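Putative nucleoprotein (Infectious salmon anemia virus, PDB 4EWC) encapsidates the negative-strand viral RNA, protecting it from nucleases and forming the ribonucleoprotein that serves as template for transcription and replication. Local coordinates at residues A[160-165]-A[227-232]. Residues are numbered along the deposited sequence; the frame is centred on the assembly and turned at random.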
loop_
_atom_site.group_PDB
_atom_site.type_symbol
_atom_site.label_atom_id
_atom_site.label_comp_id
_atom_site.label_asym_id
_atom_site.label_seq_id
_atom_site.Cartn_x
_atom_site.Cartn_y
_atom_site.Cartn_z
ATOM N N THR A 160 14.251 -39.238 -4.142
ATOM C CA THR A 160 15.049 -40.407 -4.482
ATOM C C THR A 160 15.616 -40.392 -5.903
ATOM O O THR A 160 16.813 -40.651 -6.126
ATOM C CB THR A 160 14.239 -41.686 -4.241
ATOM O OG1 THR A 160 14.178 -41.936 -2.829
ATOM C CG2 THR A 160 14.851 -42.880 -4.959
ATOM N N PHE A 161 14.762 -40.088 -6.863
ATOM C CA PHE A 161 15.198 -39.987 -8.248
ATOM C C PHE A 161 16.327 -38.980 -8.396
ATOM O O PHE A 161 17.358 -39.290 -8.994
ATOM C CB PHE A 161 14.037 -39.616 -9.164
ATOM C CG PHE A 161 14.380 -39.693 -10.625
ATOM C CD1 PHE A 161 15.060 -38.653 -11.249
ATOM C CD2 PHE A 161 14.025 -40.797 -11.384
ATOM C CE1 PHE A 161 15.373 -38.718 -12.592
ATOM C CE2 PHE A 161 14.342 -40.862 -12.729
ATOM C CZ PHE A 161 15.017 -39.820 -13.329
ATOM N N PHE A 162 16.156 -37.792 -7.832
ATOM C CA PHE A 162 17.135 -36.728 -8.072
ATOM C C PHE A 162 18.408 -36.798 -7.237
ATOM O O PHE A 162 19.311 -35.997 -7.417
ATOM C CB PHE A 162 16.462 -35.347 -8.041
ATOM C CG PHE A 162 15.588 -35.109 -9.234
ATOM C CD1 PHE A 162 16.114 -34.549 -10.387
ATOM C CD2 PHE A 162 14.249 -35.505 -9.231
ATOM C CE1 PHE A 162 15.309 -34.348 -11.502
ATOM C CE2 PHE A 162 13.447 -35.325 -10.343
ATOM C CZ PHE A 162 13.975 -34.741 -11.475
ATOM N N SER A 163 18.461 -37.781 -6.345
ATOM C CA SER A 163 19.637 -38.055 -5.515
ATOM C C SER A 163 20.707 -38.712 -6.363
ATOM O O SER A 163 21.875 -38.782 -5.972
ATOM C CB SER A 163 19.270 -38.999 -4.391
ATOM O OG SER A 163 18.322 -38.409 -3.532
ATOM N N ALA A 164 20.274 -39.214 -7.519
ATOM C CA ALA A 164 21.163 -39.786 -8.511
ATOM C C ALA A 164 21.857 -38.660 -9.256
ATOM O O ALA A 164 22.955 -38.821 -9.762
ATOM C CB ALA A 164 20.381 -40.630 -9.484
ATOM N N ILE A 165 21.207 -37.508 -9.303
ATOM C CA ILE A 165 21.577 -36.449 -10.227
ATOM C C ILE A 165 22.134 -35.239 -9.497
ATOM O O ILE A 165 23.020 -34.557 -9.999
ATOM C CB ILE A 165 20.330 -36.016 -11.026
ATOM C CG1 ILE A 165 19.856 -37.159 -11.911
ATOM C CG2 ILE A 165 20.632 -34.818 -11.883
ATOM C CD1 ILE A 165 20.932 -37.647 -12.881
ATOM N N ASN A 227 12.095 -41.011 -19.444
ATOM C CA ASN A 227 11.393 -42.296 -19.282
ATOM C C ASN A 227 11.517 -42.829 -17.865
ATOM O O ASN A 227 10.541 -43.296 -17.279
ATOM C CB ASN A 227 11.921 -43.364 -20.233
ATOM C CG ASN A 227 11.725 -42.999 -21.675
ATOM O OD1 ASN A 227 11.336 -41.876 -21.993
ATOM N ND2 ASN A 227 12.009 -43.941 -22.567
ATOM N N ASP A 228 12.725 -42.775 -17.324
ATOM C CA ASP A 228 12.916 -43.183 -15.949
ATOM C C ASP A 228 12.056 -42.306 -15.053
ATOM O O ASP A 228 11.356 -42.802 -14.169
ATOM C CB ASP A 228 14.390 -43.099 -15.532
ATOM C CG ASP A 228 15.273 -44.021 -16.331
ATOM O OD1 ASP A 228 14.738 -44.900 -17.039
ATOM O OD2 ASP A 228 16.515 -43.871 -16.258
ATOM N N LEU A 229 12.096 -41.001 -15.304
ATOM C CA LEU A 229 11.337 -40.062 -14.489
ATOM C C LEU A 229 9.832 -40.302 -14.577
ATOM O O LEU A 229 9.123 -40.209 -13.580
ATOM C CB LEU A 229 11.671 -38.617 -14.853
ATOM C CG LEU A 229 10.948 -37.633 -13.922
ATOM C CD1 LEU A 229 11.133 -38.050 -12.451
ATOM C CD2 LEU A 229 11.373 -36.172 -14.150
ATOM N N LYS A 230 9.354 -40.608 -15.777
ATOM C CA LYS A 230 7.945 -40.856 -15.999
ATOM C C LYS A 230 7.499 -42.128 -15.280
ATOM O O LYS A 230 6.534 -42.119 -14.523
ATOM C CB LYS A 230 7.677 -40.968 -17.498
ATOM C CG LYS A 230 6.259 -41.336 -17.835
ATOM C CD LYS A 230 6.120 -41.653 -19.295
ATOM C CE LYS A 230 4.637 -41.734 -19.655
ATOM N NZ LYS A 230 4.400 -41.918 -21.111
ATOM N N ALA A 231 8.224 -43.215 -15.528
ATOM C CA ALA A 231 7.957 -44.516 -14.911
ATOM C C ALA A 231 7.964 -44.471 -13.384
ATOM O O ALA A 231 7.114 -45.089 -12.735
ATOM C CB ALA A 231 8.964 -45.564 -15.418
ATOM N N ALA A 232 8.925 -43.736 -12.828
ATOM C CA ALA A 232 9.061 -43.573 -11.392
ATOM C C ALA A 232 7.846 -42.849 -10.835
ATOM O O ALA A 232 7.261 -43.251 -9.820
ATOM C CB ALA A 232 10.331 -42.798 -11.073
#
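F161 presses its ring against the first turns of helix 226-236. L229 CD1 sits over one ring face, 4.0 Å from the F161 ring centroid and 6° off the normal, a CH-pi contact. The same ring also reaches the backbone: F161 CE2 lies 3.4 Å from L229 N. D228 CB meets the ring edge in plane, 3.6 Å from F161 CE2. A232, one turn on, adds its CB at 4.2 Å from F161 CD2. CG of F161 is anti to the backbone N (chi1 -172°), which carries the ring out toward helix 226-236.

The contact is helix-to-helix packing in the alpha-helical nucleoprotein, between the C-terminal part of helix 142-162 and helix 226-236, which follows strand 219-224. The centre of the contact is about 27 Å from the centre of the chain.

F162 makes a smaller contact, its CZ 4.0 Å from L229 CD2. F161 CD1 stands 3.7 Å above the centre of the F162 ring. Behind them, helix 174-188 adds I183, which touches both F162 and L229. I180 packs on F162 and A187 on L229. N225 OD1 accepts a hydrogen bond from D228 N at the start of helix 226-236.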